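Local coordinates for cytoplasmic Protein STM1381 (Salmonella enterica subsp. enterica serovar Typhimurium, PDB 3SOZ), which is of unknown function but belongs to a family of putative glutamine amidotransferases in the glutaminase I clan, at residues 122-125 against 126-130; 84-88 against 89-93. All coordinates share one frame; numbering follows the deposited sequence.

Contact 1. Residues 122-125 against 126-130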
# COMPACT_ATOMS: atom_id res chain seq x y z
N SER A 122 -1.40 -0.09 13.75
CA SER A 122 -0.35 -0.57 14.62
C SER A 122 0.50 -1.48 13.80
O SER A 122 0.07 -2.04 12.74
CB SER A 122 -0.90 -1.38 15.80
OG SER A 122 -1.63 -0.60 16.76
N PHE A 123 1.71 -1.68 14.31
CA PHE A 123 2.70 -2.54 13.67
C PHE A 123 2.88 -2.17 12.18
O PHE A 123 3.29 -1.04 11.89
CB PHE A 123 2.44 -4.03 13.97
CG PHE A 123 2.15 -4.29 15.42
CD1 PHE A 123 3.18 -4.28 16.37
CD2 PHE A 123 0.84 -4.49 15.86
CE1 PHE A 123 2.91 -4.47 17.74
CE2 PHE A 123 0.56 -4.71 17.21
CZ PHE A 123 1.61 -4.70 18.16
N THR A 124 2.59 -3.09 11.26
CA THR A 124 2.58 -2.74 9.86
C THR A 124 1.22 -2.14 9.48
O THR A 124 1.17 -1.16 8.76
CB THR A 124 3.08 -3.91 8.95
OG1 THR A 124 4.45 -4.23 9.28
CG2 THR A 124 3.01 -3.55 7.44
N GLY A 125 0.13 -2.68 10.00
CA GLY A 125 -1.20 -2.10 9.83
C GLY A 125 -1.84 -2.29 8.47
O GLY A 125 -1.24 -2.81 7.55
N ILE A 126 -3.08 -1.84 8.36
CA ILE A 126 -3.86 -2.00 7.12
C ILE A 126 -3.25 -1.27 5.94
O ILE A 126 -2.75 -0.18 6.09
CB ILE A 126 -5.30 -1.55 7.29
CG1 ILE A 126 -6.05 -1.75 5.95
CG2 ILE A 126 -5.35 -0.14 7.82
CD1 ILE A 126 -7.59 -1.94 6.10
N GLU A 127 -3.30 -1.90 4.78
CA GLU A 127 -2.50 -1.51 3.62
C GLU A 127 -1.08 -1.08 4.00
O GLU A 127 -0.48 -0.24 3.34
CB GLU A 127 -3.20 -0.40 2.82
CG GLU A 127 -4.70 -0.53 2.64
CD GLU A 127 -5.31 0.66 1.84
OE1 GLU A 127 -4.80 0.93 0.71
OE2 GLU A 127 -6.29 1.31 2.33
N ALA A 128 -0.55 -1.65 5.08
CA ALA A 128 0.83 -1.38 5.54
C ALA A 128 1.08 0.11 5.95
O ALA A 128 2.19 0.59 5.92
CB ALA A 128 1.85 -1.88 4.52
N LYS A 129 0.02 0.80 6.35
CA LYS A 129 0.12 2.23 6.62
C LYS A 129 0.76 2.57 7.96
O LYS A 129 1.32 3.64 8.10
CB LYS A 129 -1.25 2.89 6.57
CG LYS A 129 -1.81 2.98 5.19
CD LYS A 129 -3.34 3.18 5.25
CE LYS A 129 -3.94 3.57 3.90
NZ LYS A 129 -4.03 5.03 3.87
N ALA A 130 0.66 1.69 8.96
CA ALA A 130 1.20 2.04 10.28
C ALA A 130 2.70 2.18 10.14
O ALA A 130 3.30 3.07 10.74
CB ALA A 130 0.85 1.02 11.30

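Contact 2. Residues 84-88 against 89-93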
# COMPACT_ATOMS: atom_id res chain seq x y z
N PHE A 84 3.39 10.28 14.42
CA PHE A 84 4.53 10.73 15.24
C PHE A 84 5.56 11.49 14.42
O PHE A 84 5.93 12.56 14.81
CB PHE A 84 5.22 9.58 15.97
CG PHE A 84 4.39 8.99 17.06
CD1 PHE A 84 4.36 9.57 18.32
CD2 PHE A 84 3.61 7.87 16.82
CE1 PHE A 84 3.57 9.04 19.33
CE2 PHE A 84 2.85 7.33 17.81
CZ PHE A 84 2.81 7.92 19.07
N LEU A 85 6.01 10.92 13.31
CA LEU A 85 7.03 11.53 12.46
C LEU A 85 6.59 12.80 11.74
O LEU A 85 7.40 13.71 11.55
CB LEU A 85 7.51 10.53 11.43
CG LEU A 85 8.19 9.31 12.04
CD1 LEU A 85 8.39 8.23 11.00
CD2 LEU A 85 9.51 9.74 12.66
N LEU A 86 5.32 12.88 11.34
CA LEU A 86 4.85 14.02 10.54
C LEU A 86 3.88 14.91 11.32
O LEU A 86 2.69 15.01 10.97
CB LEU A 86 4.24 13.54 9.22
CG LEU A 86 5.25 12.67 8.46
CD1 LEU A 86 4.57 11.98 7.28
CD2 LEU A 86 6.44 13.46 7.96
N GLN A 87 4.38 15.56 12.37
CA GLN A 87 3.57 16.45 13.20
C GLN A 87 3.27 17.69 12.37
O GLN A 87 3.88 17.88 11.30
CB GLN A 87 4.32 16.79 14.49
CG GLN A 87 4.52 15.62 15.45
CD GLN A 87 5.57 15.90 16.53
OE1 GLN A 87 6.47 15.10 16.73
NE2 GLN A 87 5.43 17.01 17.25
N ASN A 88 2.33 18.51 12.82
CA ASN A 88 1.86 19.58 11.95
C ASN A 88 2.98 20.54 11.55
O ASN A 88 3.05 20.98 10.41
CB ASN A 88 0.73 20.35 12.58
CG ASN A 88 -0.51 19.51 12.85
OD1 ASN A 88 -1.41 19.98 13.55
ND2 ASN A 88 -0.58 18.30 12.30
N ARG A 89 3.87 20.82 12.50
CA ARG A 89 4.96 21.75 12.33
C ARG A 89 5.99 21.22 11.37
O ARG A 89 6.63 22.01 10.71
CB ARG A 89 5.61 22.12 13.67
CG ARG A 89 4.75 23.02 14.59
CD ARG A 89 5.60 23.87 15.53
NE ARG A 89 4.80 24.29 16.70
CZ ARG A 89 4.88 25.46 17.34
NH1 ARG A 89 5.73 26.41 16.94
NH2 ARG A 89 4.10 25.69 18.40
N THR A 90 6.16 19.91 11.26
CA THR A 90 7.07 19.35 10.26
C THR A 90 6.42 19.35 8.93
O THR A 90 6.96 19.87 7.96
CB THR A 90 7.43 17.89 10.54
OG1 THR A 90 8.10 17.78 11.79
CG2 THR A 90 8.33 17.34 9.46
N PHE A 91 5.24 18.76 8.88
CA PHE A 91 4.55 18.55 7.61
C PHE A 91 4.02 19.85 6.92
O PHE A 91 4.11 19.97 5.71
CB PHE A 91 3.47 17.46 7.76
CG PHE A 91 2.99 16.90 6.44
CD1 PHE A 91 3.83 16.12 5.66
CD2 PHE A 91 1.73 17.16 5.97
CE1 PHE A 91 3.39 15.62 4.41
CE2 PHE A 91 1.30 16.67 4.74
CZ PHE A 91 2.13 15.90 3.97
N TYR A 92 3.48 20.79 7.68
CA TYR A 92 2.85 21.96 7.08
C TYR A 92 3.68 23.24 7.26
O TYR A 92 3.61 24.14 6.41
CB TYR A 92 1.48 22.19 7.70
CG TYR A 92 0.59 21.02 7.55
CD1 TYR A 92 -0.01 20.74 6.32
CD2 TYR A 92 0.36 20.15 8.63
CE1 TYR A 92 -0.83 19.63 6.17
CE2 TYR A 92 -0.46 19.05 8.48
CZ TYR A 92 -1.06 18.80 7.25
OH TYR A 92 -1.88 17.71 7.08
N ASN A 93 4.42 23.32 8.37
CA ASN A 93 5.20 24.52 8.71
C ASN A 93 6.65 24.51 8.28
O ASN A 93 7.24 25.56 8.16
CB ASN A 93 5.03 24.93 10.18
CG ASN A 93 3.61 25.40 10.48
OD1 ASN A 93 2.89 25.86 9.58
ND2 ASN A 93 3.18 25.28 11.75

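Contact 1. Residues 122-125 against 126-130
Thr-124 and Ala-128 meet through their methyl groups across a chain reversal built of two overlapping beta turns, in the loop that follows strand 113-117 of the central sheet. CG2 of Thr-124 lies 3.6 Å from CB of Ala-128; OG1 stands beside the backbone N (chi1 -62°), which leaves CG2 anti to that N and turned to Ala-128, while OG1 itself is hydrogen-bonded to the carbonyl of Leu-146. Gly-125 O and Ala-128 N, 2.8 Å apart, would close a turn close to type II, although the placement of that nitrogen is doubtful. The next turn, of type I', is closed by Lys-129 N on Ile-126 O (2.9 Å), with Glu-127 and Ala-128 at its corners, both in left-handed backbone conformation.

Past the turns, Ala-130 N gives Thr-124 O a weak hydrogen bond (2.9 Å). Further out, Asp-150 OD2 accepts from the backbone N of both Thr-124 and Gly-125, and Asp-149 OD2 from Glu-127 N. Beyond the chain itself, the carboxylate of Glu-127 forms an intersubunit salt bridge, its partner being Lys-129 of the second subunit. Ala-130 points its CB toward the preceding segment, 3.2 Å from Phe-123 O.

Contact 2. Residues 84-88 against 89-93
Gln-87, in the N-cap position, and Asn-88 offer their carbonyls to the single helical turn 88-91, Gln-87 O receiving Phe-91 N at 2.9 Å in an almost straight bond (176° at the hydrogen) and Asn-88 O receiving Tyr-92 N at 2.8 Å. Each carbonyl also has a weaker partner: Thr-90 N reaches Gln-87 O, and Asn-93 N reaches Asn-88 O.

The Tyr-92 ring sets its CD2-CE2 edge against Asn-88. With CG of the tyrosine beside its own backbone N (chi1 -57°), Asn-88 O lies 3.3 Å from Tyr-92 CD2, near the ring plane. The amide of Asn-88 passes the same edge, Asn-88 ND2 standing 3.9 Å from Tyr-92 CE2, with the amide and ring planes 70° apart. One face of the Tyr-92 ring is met by Phe-91 CD2, which stands 3.4 Å above the plane, offset toward the rim.

Helix 81-85, whose Phe-84 and Leu-85 pack on helix 100-109, ends just before this turn; the chain breaks helix for two residues, Leu-86 and the N-cap Gln-87, before helix 88-91. Across the break Leu-86 and Phe-91 pack through their beta carbons, 4.3 Å apart, and CD2 of the leucine approaches the phenylalanine ring obliquely. Both continue into the assembly: Leu-86 packs on Glu-153, and Phe-91 on Tyr-120, of the third subunit; a glycerol, probably from the crystallisation liquor, lies about 4 Å from the Phe-91 side chain. On the side toward helix 56-59, Asn-88 rests on Gln-58 and Thr-59, while Arg-89 touches Asp-95.

From the N terminus, the chain first reaches contact 2, which spans the break between helices 81-85 and 88-91 after strand 73-77. It then passes through helix 100-109 and strand 113-117, parallel neighbour of 73-77, before contact 1 closes its tight reversal. The two are in series, neither nesting nor crossing, with centres 19 Å apart and nearest atoms about 7 Å apart. Links in the same chain draw them together: Ser-81, at the start of the helix leading into contact 2, hydrogen-bonds to Ala-130, and Phe-84 touches Tyr-132, just beyond contact 1. Both contacts also reach neighbouring subunits.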